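Local coordinates for protein homoserine kinase (Listeria monocytogenes, PDB 3HUL) that probably catalyses the ATP-dependent phosphorylation of L-homoserine to O-phospho-L-homoserine, a late step of threonine biosynthesis, as a GHMP-family kinase, at residues P82-G87 and P162-L167; S88-V93 and D125-A130; Q229-A234 and Y240-S245; N258-L263 and V276-V281. All coordinates share one frame; numbering follows the deposited sequence.

Contact 1: P82-G87 and P162-L167; sequences PARGLG and PKAELL. With SO4 (sulfate ion), chain C.
The guanidinium of Arg84 ties its own loop to the segment 162-167, holding one backbone carbonyl from each. Across the contact, Arg84 NH1 reaches Pro162 O at 2.9 Å. This donor lies in the carbonyl plane, on a lone pair, and the oxygen sits near the plane of the guanidinium, at its edge. Within the loop, NE and NH2 of Arg84 close side-on upon Pro82 O, with NE at 2.8 Å, so that a single oxygen accepts both N-H groups. Bends at chi2 (66°) and chi3 (50°) fold the chain back so that NE and NH2 both face Pro82 O. The backbone N of Ala164 lies 3.4 Å above one face of the guanidinium, offset toward the rim, while CD of Arg84 rests 3.7 Å from Lys163 C. Ile161 and Thr250 also touch the arginine side chain. The segment 82-87 belongs to the glycine-rich phosphate-binding loop of GHMP kinases, part of the predicted ATP site. A sulfate, probably from the crystallisation liquor, occupies it: Gly85 N donates to sulfate O2 and Gly87 N to O1, both at 2.9 Å. The side chain of Arg84 is turned to carbonyls, so it probably steadies the loop, while the sulfate is met by backbone N-H groups.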
loop_
_atom_site.group_PDB
_atom_site.type_symbol
_atom_site.label_atom_id
_atom_site.label_comp_id
_atom_site.label_asym_id
_atom_site.label_seq_id
_atom_site.Cartn_x
_atom_site.Cartn_y
_atom_site.Cartn_z
ATOM N N PRO A 82 0.592 30.443 17.529
ATOM C CA PRO A 82 2.031 30.405 17.702
ATOM C C PRO A 82 2.402 29.624 18.938
ATOM O O PRO A 82 1.657 29.640 19.942
ATOM C CB PRO A 82 2.414 31.874 17.901
ATOM C CG PRO A 82 1.252 32.660 17.442
ATOM C CD PRO A 82 0.056 31.811 17.686
ATOM N N ALA A 83 3.550 28.953 18.853
ATOM C CA ALA A 83 4.103 28.159 19.934
ATOM C C ALA A 83 3.065 27.259 20.632
ATOM O O ALA A 83 3.046 27.147 21.854
ATOM C CB ALA A 83 4.848 29.066 20.941
ATOM N N ARG A 84 2.225 26.584 19.849
ATOM C CA ARG A 84 1.221 25.695 20.442
ATOM C C ARG A 84 1.382 24.200 20.093
ATOM O O ARG A 84 0.539 23.387 20.456
ATOM C CB ARG A 84 -0.197 26.208 20.156
ATOM C CG ARG A 84 -1.082 26.299 21.433
ATOM C CD ARG A 84 -0.533 27.388 22.410
ATOM N NE ARG A 84 -0.273 28.680 21.753
ATOM C CZ ARG A 84 -1.223 29.589 21.540
ATOM N NH1 ARG A 84 -2.480 29.334 21.902
ATOM N NH2 ARG A 84 -0.938 30.735 20.924
ATOM N N GLY A 85 2.482 23.842 19.433
ATOM C CA GLY A 85 2.775 22.440 19.076
ATOM C C GLY A 85 2.132 22.004 17.757
ATOM O O GLY A 85 2.109 20.807 17.434
ATOM N N LEU A 86 1.610 22.974 17.009
ATOM C CA LEU A 86 0.949 22.726 15.727
ATOM C C LEU A 86 1.718 23.265 14.509
ATOM O O LEU A 86 1.149 23.444 13.438
ATOM C CB LEU A 86 -0.494 23.232 15.745
ATOM C CG LEU A 86 -1.433 22.525 16.720
ATOM C CD1 LEU A 86 -2.711 23.352 16.926
ATOM C CD2 LEU A 86 -1.783 21.093 16.233
ATOM N N GLY A 87 3.020 23.480 14.665
ATOM C CA GLY A 87 3.865 23.777 13.540
ATOM C C GLY A 87 3.649 25.168 12.969
ATOM O O GLY A 87 3.699 25.356 11.750
ATOM N N PRO A 162 -4.659 25.068 24.245
ATOM C CA PRO A 162 -4.618 26.024 25.361
ATOM C C PRO A 162 -3.814 27.260 24.967
ATOM O O PRO A 162 -3.378 27.391 23.813
ATOM C CB PRO A 162 -3.873 25.251 26.450
ATOM C CG PRO A 162 -2.884 24.389 25.664
ATOM C CD PRO A 162 -3.466 24.198 24.246
ATOM N N LYS A 163 -3.638 28.156 25.926
ATOM C CA LYS A 163 -2.808 29.348 25.783
ATOM C C LYS A 163 -1.358 28.925 25.638
ATOM O O LYS A 163 -0.992 27.819 26.057
ATOM C CB LYS A 163 -2.960 30.206 27.059
ATOM C CG LYS A 163 -4.416 30.665 27.320
ATOM C CD LYS A 163 -4.812 31.699 26.290
ATOM C CE LYS A 163 -6.128 32.378 26.633
ATOM N NZ LYS A 163 -6.465 33.324 25.538
ATOM N N ALA A 164 -0.531 29.801 25.069
ATOM C CA ALA A 164 0.910 29.580 25.059
ATOM C C ALA A 164 1.388 29.225 26.468
ATOM O O ALA A 164 0.817 29.686 27.455
ATOM C CB ALA A 164 1.653 30.812 24.521
ATOM N N GLU A 165 2.393 28.360 26.551
ATOM C CA GLU A 165 3.035 28.023 27.827
ATOM C C GLU A 165 3.593 29.301 28.486
ATOM O O GLU A 165 4.153 30.175 27.810
ATOM C CB GLU A 165 4.148 27.008 27.591
ATOM C CG GLU A 165 4.466 26.057 28.767
ATOM C CD GLU A 165 3.337 25.097 29.111
ATOM O OE1 GLU A 165 3.268 24.645 30.291
ATOM O OE2 GLU A 165 2.513 24.795 28.221
ATOM N N LEU A 166 3.425 29.423 29.799
ATOM C CA LEU A 166 3.819 30.657 30.477
ATOM C C LEU A 166 5.331 30.786 30.696
ATOM O O LEU A 166 5.879 31.884 30.646
ATOM C CB LEU A 166 3.001 30.862 31.751
ATOM C CG LEU A 166 1.521 31.195 31.467
ATOM C CD1 LEU A 166 0.645 30.966 32.703
ATOM C CD2 LEU A 166 1.326 32.605 30.898
ATOM N N LEU A 167 6.013 29.666 30.886
ATOM C CA LEU A 167 7.468 29.646 30.816
ATOM C C LEU A 167 7.884 29.004 29.498
ATOM O O LEU A 167 9.004 29.198 29.032
ATOM C CB LEU A 167 8.049 28.845 31.975
ATOM C CG LEU A 167 7.340 28.894 33.326
ATOM C CD1 LEU A 167 7.651 27.610 34.078
ATOM C CD2 LEU A 167 7.780 30.125 34.118
HETATM S S SO4 C . 5.123 25.200 17.186
HETATM O O1 SO4 C . 5.145 23.823 16.656
HETATM O O2 SO4 C . 4.997 25.053 18.628
HETATM O O3 SO4 C . 6.360 25.933 16.879
HETATM O O4 SO4 C . 4.016 25.941 16.632
#

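Contact 2: S88-V93 and D125-A130; sequences SSSAAV and DNVAPA. With SO4 (sulfate ion), chain C.
Ser90 and Val127 bring the two backbones closest, their CA atoms 5.7 Å apart, where the first turns of helix 88-103 and helix 127-132 pass each other. Ser90 points its CB at the second segment and supplies every close contact from its side. Its OG lies 3.2 Å from Asn126 CB and its CB 3.4 Å from the same carbon, so the serine sits against the root of the asparagine and not against its amide. Val127 CG1, anti to the carbonyl carbon and beside the backbone N (chi1 -64°), also packs against Ser90 CB, at 3.7 Å; the methyl of Ala130 comes more loosely, 4.2 Å from Ser90 OG. No hydrogen bond crosses the interface. Helix 88-103 follows the GHMP phosphate-binding loop, and its N-terminal end faces the sulfate: Ser88 N donates to sulfate O4 at 2.8 Å, an arrangement in which the helix dipole would probably help to hold an anion. Ser89 CB also approaches the sulfate, 3.4 Å from its O3. The amide of Asn126 turns instead to strand 3-12, where its ND2 is hydrogen-bonded to Thr10 OG1. Glu121 and Thr10 also touch Ser90, and Ala117 of helix 110-121 touches Val127.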
loop_
_atom_site.group_PDB
_atom_site.type_symbol
_atom_site.label_atom_id
_atom_site.label_comp_id
_atom_site.label_asym_id
_atom_site.label_seq_id
_atom_site.Cartn_x
_atom_site.Cartn_y
_atom_site.Cartn_z
ATOM N N SER A 88 3.418 26.133 13.861
ATOM C CA SER A 88 3.320 27.542 13.505
ATOM C C SER A 88 4.663 28.044 13.012
ATOM O O SER A 88 4.790 28.638 11.930
ATOM C CB SER A 88 2.913 28.365 14.743
ATOM O OG SER A 88 2.615 29.700 14.363
ATOM N N SER A 89 5.679 27.804 13.827
ATOM C CA SER A 89 7.024 28.179 13.458
ATOM C C SER A 89 7.408 27.566 12.103
ATOM O O SER A 89 7.973 28.238 11.215
ATOM C CB SER A 89 7.975 27.741 14.560
ATOM O OG SER A 89 9.314 27.760 14.090
ATOM N N SER A 90 7.090 26.293 11.925
ATOM C CA SER A 90 7.555 25.601 10.724
ATOM C C SER A 90 6.772 26.065 9.496
ATOM O O SER A 90 7.312 26.102 8.401
ATOM C CB SER A 90 7.485 24.075 10.902
ATOM O OG SER A 90 6.448 23.494 10.097
ATOM N N ALA A 91 5.504 26.422 9.682
ATOM C CA ALA A 91 4.710 26.970 8.578
ATOM C C ALA A 91 5.277 28.317 8.075
ATOM O O ALA A 91 5.275 28.579 6.841
ATOM C CB ALA A 91 3.241 27.118 8.960
ATOM N N ALA A 92 5.789 29.132 9.012
ATOM C CA ALA A 92 6.370 30.431 8.670
ATOM C C ALA A 92 7.658 30.256 7.870
ATOM O O ALA A 92 7.859 30.942 6.856
ATOM C CB ALA A 92 6.570 31.337 9.947
ATOM N N VAL A 93 8.504 29.313 8.282
ATOM C CA VAL A 93 9.728 29.002 7.556
ATOM C C VAL A 93 9.412 28.523 6.119
ATOM O O VAL A 93 9.949 29.041 5.142
ATOM C CB VAL A 93 10.572 27.933 8.292
ATOM C CG1 VAL A 93 11.677 27.401 7.368
ATOM C CG2 VAL A 93 11.156 28.486 9.634
ATOM N N ASP A 125 10.227 16.857 10.647
ATOM C CA ASP A 125 8.893 16.271 10.845
ATOM C C ASP A 125 7.705 17.233 10.951
ATOM O O ASP A 125 6.553 16.793 10.887
ATOM C CB ASP A 125 8.890 15.171 11.923
ATOM C CG ASP A 125 9.480 15.624 13.271
ATOM O OD1 ASP A 125 10.437 16.433 13.314
ATOM O OD2 ASP A 125 8.988 15.128 14.308
ATOM N N ASN A 126 7.969 18.533 11.105
ATOM C CA ASN A 126 6.951 19.530 10.776
ATOM C C ASN A 126 7.032 19.925 9.311
ATOM O O ASN A 126 6.010 19.888 8.623
ATOM C CB ASN A 126 7.018 20.779 11.653
ATOM C CG ASN A 126 6.693 20.488 13.106
ATOM O OD1 ASN A 126 7.607 20.350 13.916
ATOM N ND2 ASN A 126 5.389 20.385 13.446
ATOM N N VAL A 127 8.240 20.289 8.850
ATOM C CA VAL A 127 8.426 20.904 7.531
ATOM C C VAL A 127 8.149 20.009 6.317
ATOM O O VAL A 127 7.642 20.482 5.305
ATOM C CB VAL A 127 9.819 21.635 7.377
ATOM C CG1 VAL A 127 9.928 22.823 8.357
ATOM C CG2 VAL A 127 11.008 20.677 7.511
ATOM N N ALA A 128 8.467 18.723 6.402
ATOM C CA ALA A 128 8.209 17.851 5.266
ATOM C C ALA A 128 6.680 17.739 5.009
ATOM O O ALA A 128 6.231 17.996 3.897
ATOM C CB ALA A 128 8.875 16.463 5.463
ATOM N N PRO A 129 5.875 17.405 6.043
ATOM C CA PRO A 129 4.420 17.425 5.785
ATOM C C PRO A 129 3.865 18.835 5.448
ATOM O O PRO A 129 2.881 18.931 4.716
ATOM C CB PRO A 129 3.798 16.852 7.078
ATOM C CG PRO A 129 4.865 16.810 8.077
ATOM C CD PRO A 129 6.205 16.911 7.396
ATOM N N ALA A 130 4.491 19.913 5.941
ATOM C CA ALA A 130 4.055 21.261 5.551
ATOM C C ALA A 130 4.246 21.478 4.048
ATOM O O ALA A 130 3.407 22.080 3.391
ATOM C CB ALA A 130 4.784 22.357 6.368
HETATM S S SO4 C . 5.123 25.200 17.186
HETATM O O1 SO4 C . 5.145 23.823 16.656
HETATM O O2 SO4 C . 4.997 25.053 18.628
HETATM O O3 SO4 C . 6.360 25.933 16.879
HETATM O O4 SO4 C . 4.016 25.941 16.632
#

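Contact 3: Q229-A234 and Y240-S245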
loop_
_atom_site.group_PDB
_atom_site.type_symbol
_atom_site.label_atom_id
_atom_site.label_comp_id
_atom_site.label_asym_id
_atom_site.label_seq_id
_atom_site.Cartn_x
_atom_site.Cartn_y
_atom_site.Cartn_z
ATOM N N GLN A 229 -7.562 11.521 31.677
ATOM C CA GLN A 229 -8.994 11.793 31.677
ATOM C C GLN A 229 -9.519 11.961 30.247
ATOM O O GLN A 229 -10.573 11.443 29.906
ATOM C CB GLN A 229 -9.265 13.060 32.513
ATOM C CG GLN A 229 -10.639 13.713 32.345
ATOM C CD GLN A 229 -10.661 15.159 32.843
ATOM O OE1 GLN A 229 -9.667 15.885 32.727
ATOM N NE2 GLN A 229 -11.794 15.584 33.389
ATOM N N ILE A 230 -8.774 12.706 29.432
ATOM C CA ILE A 230 -9.091 12.885 28.024
ATOM C C ILE A 230 -9.080 11.525 27.304
ATOM O O ILE A 230 -10.035 11.198 26.611
ATOM C CB ILE A 230 -8.130 13.901 27.353
ATOM C CG1 ILE A 230 -8.441 15.314 27.854
ATOM C CG2 ILE A 230 -8.205 13.810 25.796
ATOM C CD1 ILE A 230 -7.445 16.375 27.411
ATOM N N ARG A 231 -8.027 10.737 27.516
ATOM C CA ARG A 231 -7.949 9.348 27.038
ATOM C C ARG A 231 -9.148 8.494 27.406
ATOM O O ARG A 231 -9.781 7.888 26.535
ATOM C CB ARG A 231 -6.690 8.652 27.565
ATOM C CG ARG A 231 -5.555 8.715 26.626
ATOM C CD ARG A 231 -4.230 8.211 27.194
ATOM N NE ARG A 231 -3.166 8.797 26.383
ATOM C CZ ARG A 231 -1.912 9.013 26.765
ATOM N NH1 ARG A 231 -1.515 8.708 27.987
ATOM N NH2 ARG A 231 -1.056 9.559 25.914
ATOM N N ASP A 232 -9.450 8.439 28.706
ATOM C CA ASP A 232 -10.566 7.634 29.220
ATOM C C ASP A 232 -11.842 7.933 28.472
ATOM O O ASP A 232 -12.498 7.029 27.970
ATOM C CB ASP A 232 -10.806 7.902 30.712
ATOM C CG ASP A 232 -9.769 7.250 31.597
ATOM O OD1 ASP A 232 -9.019 6.378 31.112
ATOM O OD2 ASP A 232 -9.704 7.620 32.789
ATOM N N VAL A 233 -12.159 9.217 28.376
ATOM C CA VAL A 233 -13.368 9.692 27.714
ATOM C C VAL A 233 -13.401 9.432 26.204
ATOM O O VAL A 233 -14.395 8.926 25.678
ATOM C CB VAL A 233 -13.545 11.199 27.980
ATOM C CG1 VAL A 233 -14.639 11.789 27.081
ATOM C CG2 VAL A 233 -13.790 11.429 29.490
ATOM N N ALA A 234 -12.326 9.823 25.523
ATOM C CA ALA A 234 -12.220 9.674 24.084
ATOM C C ALA A 234 -12.204 8.220 23.666
ATOM O O ALA A 234 -12.984 7.825 22.841
ATOM C CB ALA A 234 -10.990 10.397 23.567
ATOM N N TYR A 240 -8.897 6.524 18.865
ATOM C CA TYR A 240 -7.671 5.718 18.820
ATOM C C TYR A 240 -6.671 6.038 19.908
ATOM O O TYR A 240 -5.999 5.152 20.427
ATOM C CB TYR A 240 -6.990 5.900 17.469
ATOM C CG TYR A 240 -7.907 5.694 16.290
ATOM C CD1 TYR A 240 -8.641 4.510 16.158
ATOM C CD2 TYR A 240 -8.003 6.660 15.280
ATOM C CE1 TYR A 240 -9.500 4.308 15.062
ATOM C CE2 TYR A 240 -8.858 6.460 14.153
ATOM C CZ TYR A 240 -9.588 5.294 14.062
ATOM O OH TYR A 240 -10.405 5.080 12.973
ATOM N N ALA A 241 -6.564 7.312 20.253
ATOM C CA ALA A 241 -5.432 7.792 21.032
ATOM C C ALA A 241 -5.602 9.280 21.346
ATOM O O ALA A 241 -6.298 9.988 20.632
ATOM C CB ALA A 241 -4.137 7.589 20.222
ATOM N N ALA A 242 -4.942 9.726 22.404
ATOM C CA ALA A 242 -4.805 11.140 22.722
ATOM C C ALA A 242 -3.320 11.346 23.046
ATOM O O ALA A 242 -2.751 10.606 23.859
ATOM C CB ALA A 242 -5.710 11.543 23.926
ATOM N N CYS A 243 -2.704 12.325 22.387
ATOM C CA CYS A 243 -1.278 12.581 22.523
ATOM C C CYS A 243 -1.009 14.057 22.554
ATOM O O CYS A 243 -1.744 14.854 21.941
ATOM C CB CYS A 243 -0.534 12.034 21.300
ATOM S SG CYS A 243 -0.933 10.347 20.969
ATOM N N LEU A 244 0.074 14.432 23.217
ATOM C CA LEU A 244 0.669 15.729 22.919
ATOM C C LEU A 244 0.976 15.855 21.423
ATOM O O LEU A 244 1.403 14.886 20.772
ATOM C CB LEU A 244 1.918 15.975 23.754
ATOM C CG LEU A 244 1.636 16.162 25.238
ATOM C CD1 LEU A 244 2.977 16.121 25.998
ATOM C CD2 LEU A 244 0.882 17.467 25.491
ATOM N N SER A 245 0.691 17.039 20.887
ATOM C CA SER A 245 1.108 17.426 19.550
ATOM C C SER A 245 2.542 17.974 19.623
ATOM O O SER A 245 2.785 18.996 20.268
ATOM C CB SER A 245 0.159 18.492 19.022
ATOM O OG SER A 245 0.425 18.774 17.669
#
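Polar contact here is concentrated on one backbone oxygen, Ala242 O, which takes two N-H groups of Arg231. Arg231 NH2 lies 2.9 Å from Ala242 O, nearly along the C=O axis; Arg231 NE, 3.1 Å from Ala242 O, is tilted 16° from the carbonyl plane. The oxygen therefore meets the guanidinium at its edge, side-on. The arginine chain, extended from CG to NE, carries the group from the helix across to the strand. Its charge has a second partner, for NE also forms a salt bridge with Glu211 OE2, and the same carboxylate oxygen accepts Ala242 N. On an outermost strand of the sheet, the amide and carbonyl of Ala242 are thus met by side chains. The apolar contact centres on the methyl of Ala242, which points at the helix. Ile230 CG2 and Arg231 CG each stand 3.9 Å from Ala242 CB, so the aliphatic root of the arginine shares the packing with the isoleucine, and Ile230 continues onto Val253 of the adjacent strand. Helix 227-235 lying on the antiparallel sheet through strand 241-244, reached after a short connection, is the helix-on-sheet layering of the ferredoxin-like (alpha+beta) C-terminal domain of GHMP kinases.

Contact 4: N258-L263 and V276-V281; sequences NLANKL and VLLLDV
Ala260 and Leu278 form the tight part of this contact: Ala260 CB lies only 3.5 Å from Leu278 CD1, closer than carbon atoms usually pack, and 3.8 Å from CD2. Both side chains set out toward the opposite segment, the alanine from the first turn of helix 260-268 and the leucine from strand 275-280. CG of Leu278 stands anti to the backbone N (chi1 -173°), which turns the methyls to the helix; both face the alanine methyl, CD1 the nearer. The backbones stay well apart, with 7.2 Å between the CA atoms of Ala260 and Leu278, and the leucine side chain spans the gap to the alanine methyl. Ala260 is buried and also touches Ala156 of strand 156-161, the neighbour of strand 275-280 in the sheet.

The solvent side is formed by Asn261, an exposed residue whose CB points away from the strand. Its amide nevertheless swings back, and OD1 approaches Leu278 CD2 at 3.2 Å, the two side chains crossing at about a right angle. This is a polar oxygen set against a methyl, and no hydrogen bond joins the two segments. Leu278 itself is partly exposed, and Gln264, one helical turn beyond Ala260, touches it too; the amide of this glutamine donates to Val276 O on the strand. Helix 260-268 leads by a short connection into an outermost strand of the four-stranded antiparallel sheet and packs on it, completing the second half of the beta-alpha-beta-beta-alpha-beta, ferredoxin-like arrangement of the GHMP kinase C-terminal domain.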
loop_
_atom_site.group_PDB
_atom_site.type_symbol
_atom_site.label_atom_id
_atom_site.label_comp_id
_atom_site.label_asym_id
_atom_site.label_seq_id
_atom_site.Cartn_x
_atom_site.Cartn_y
_atom_site.Cartn_z
ATOM N N ASN A 258 -16.383 9.334 11.631
ATOM C CA ASN A 258 -17.811 9.383 11.958
ATOM C C ASN A 258 -18.034 9.883 13.388
ATOM O O ASN A 258 -19.104 10.335 13.708
ATOM C CB ASN A 258 -18.482 8.019 11.749
ATOM C CG ASN A 258 -17.980 6.971 12.718
ATOM O OD1 ASN A 258 -16.905 6.410 12.554
ATOM N ND2 ASN A 258 -18.768 6.687 13.717
ATOM N N LEU A 259 -16.992 9.820 14.213
ATOM C CA LEU A 259 -17.072 10.188 15.620
ATOM C C LEU A 259 -16.689 11.636 15.895
ATOM O O LEU A 259 -16.879 12.114 17.008
ATOM C CB LEU A 259 -16.155 9.302 16.452
ATOM C CG LEU A 259 -16.628 7.968 17.008
ATOM C CD1 LEU A 259 -15.513 7.389 17.850
ATOM C CD2 LEU A 259 -17.917 8.151 17.860
ATOM N N ALA A 260 -16.129 12.320 14.903
ATOM C CA ALA A 260 -15.568 13.662 15.101
ATOM C C ALA A 260 -16.500 14.630 15.860
ATOM O O ALA A 260 -16.132 15.169 16.909
ATOM C CB ALA A 260 -15.160 14.274 13.743
ATOM N N ASN A 261 -17.684 14.870 15.308
ATOM C CA ASN A 261 -18.614 15.888 15.848
ATOM C C ASN A 261 -19.044 15.568 17.281
ATOM O O ASN A 261 -19.024 16.442 18.162
ATOM C CB ASN A 261 -19.852 16.010 14.935
ATOM C CG ASN A 261 -19.522 16.653 13.596
ATOM O OD1 ASN A 261 -18.394 17.085 13.367
ATOM N ND2 ASN A 261 -20.501 16.718 12.707
ATOM N N LYS A 262 -19.413 14.306 17.500
ATOM C CA LYS A 262 -19.922 13.869 18.771
ATOM C C LYS A 262 -18.773 13.834 19.807
ATOM O O LYS A 262 -19.002 14.102 21.001
ATOM C CB LYS A 262 -20.720 12.544 18.633
ATOM C CG LYS A 262 -19.949 11.249 18.786
ATOM N N LEU A 263 -17.541 13.541 19.339
ATOM C CA LEU A 263 -16.357 13.624 20.199
ATOM C C LEU A 263 -15.998 15.035 20.588
ATOM O O LEU A 263 -15.595 15.263 21.719
ATOM C CB LEU A 263 -15.126 12.963 19.573
ATOM C CG LEU A 263 -14.803 11.582 20.126
ATOM C CD1 LEU A 263 -13.617 10.990 19.395
ATOM C CD2 LEU A 263 -14.499 11.700 21.622
ATOM N N VAL A 276 -11.547 23.650 22.044
ATOM C CA VAL A 276 -11.637 22.327 21.463
ATOM C C VAL A 276 -12.018 22.473 20.002
ATOM O O VAL A 276 -13.141 22.894 19.685
ATOM C CB VAL A 276 -12.647 21.474 22.182
ATOM C CG1 VAL A 276 -12.620 20.064 21.602
ATOM C CG2 VAL A 276 -12.319 21.449 23.704
ATOM N N LEU A 277 -11.074 22.144 19.121
ATOM C CA LEU A 277 -11.228 22.385 17.690
ATOM C C LEU A 277 -11.226 21.085 16.906
ATOM O O LEU A 277 -10.575 20.134 17.287
ATOM C CB LEU A 277 -10.118 23.306 17.175
ATOM C CG LEU A 277 -10.449 24.792 16.998
ATOM C CD1 LEU A 277 -10.869 25.482 18.304
ATOM C CD2 LEU A 277 -9.247 25.530 16.374
ATOM N N LEU A 278 -11.972 21.057 15.816
ATOM C CA LEU A 278 -12.015 19.887 14.953
ATOM C C LEU A 278 -11.103 20.123 13.753
ATOM O O LEU A 278 -11.233 21.110 13.019
ATOM C CB LEU A 278 -13.457 19.570 14.529
ATOM C CG LEU A 278 -13.830 18.299 13.755
ATOM C CD1 LEU A 278 -13.141 17.055 14.269
ATOM C CD2 LEU A 278 -15.343 18.098 13.815
ATOM N N LEU A 279 -10.136 19.231 13.585
ATOM C CA LEU A 279 -9.207 19.347 12.459
ATOM C C LEU A 279 -9.274 18.103 11.602
ATOM O O LEU A 279 -9.561 17.040 12.107
ATOM C CB LEU A 279 -7.788 19.531 12.982
ATOM C CG LEU A 279 -7.571 20.467 14.168
ATOM C CD1 LEU A 279 -6.147 20.341 14.628
ATOM C CD2 LEU A 279 -7.902 21.933 13.837
ATOM N N ASP A 280 -8.987 18.248 10.310
ATOM C CA ASP A 280 -8.802 17.118 9.444
ATOM C C ASP A 280 -7.334 16.993 9.014
ATOM O O ASP A 280 -6.551 17.942 9.155
ATOM C CB ASP A 280 -9.719 17.226 8.220
ATOM C CG ASP A 280 -11.198 17.001 8.568
ATOM O OD1 ASP A 280 -11.556 15.939 9.110
ATOM O OD2 ASP A 280 -12.008 17.892 8.292
ATOM N N VAL A 281 -6.979 15.821 8.478
ATOM C CA VAL A 281 -5.719 15.629 7.751
ATOM C C VAL A 281 -5.771 16.502 6.510
ATOM O O VAL A 281 -6.755 16.478 5.785
ATOM C CB VAL A 281 -5.486 14.133 7.368
ATOM C CG1 VAL A 281 -4.276 13.956 6.461
ATOM C CG2 VAL A 281 -5.352 13.236 8.656
#

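Contact 2 is the most central of the four, buried near the middle of the chain, whereas contacts 1 and 4 are only partly buried and contact 3 is buried but peripheral. Contacts 1 and 2 share the sulfate and follow one another along the phosphate-binding loop and its helix, contact 2 being nested inside the loop that contact 1 closes. Contacts 3 and 4 each set a helix against the same antiparallel sheet, at its two outermost strands, and meet where Ala234 packs on Leu263. Arginine-to-carbonyl bonds dominate contacts 1 and 3; between their two segments, contacts 2 and 4 meet by packing, without hydrogen bonds. Gly85 O and Ser245 OG, probably hydrogen-bonded, connect contact 1 with contact 3.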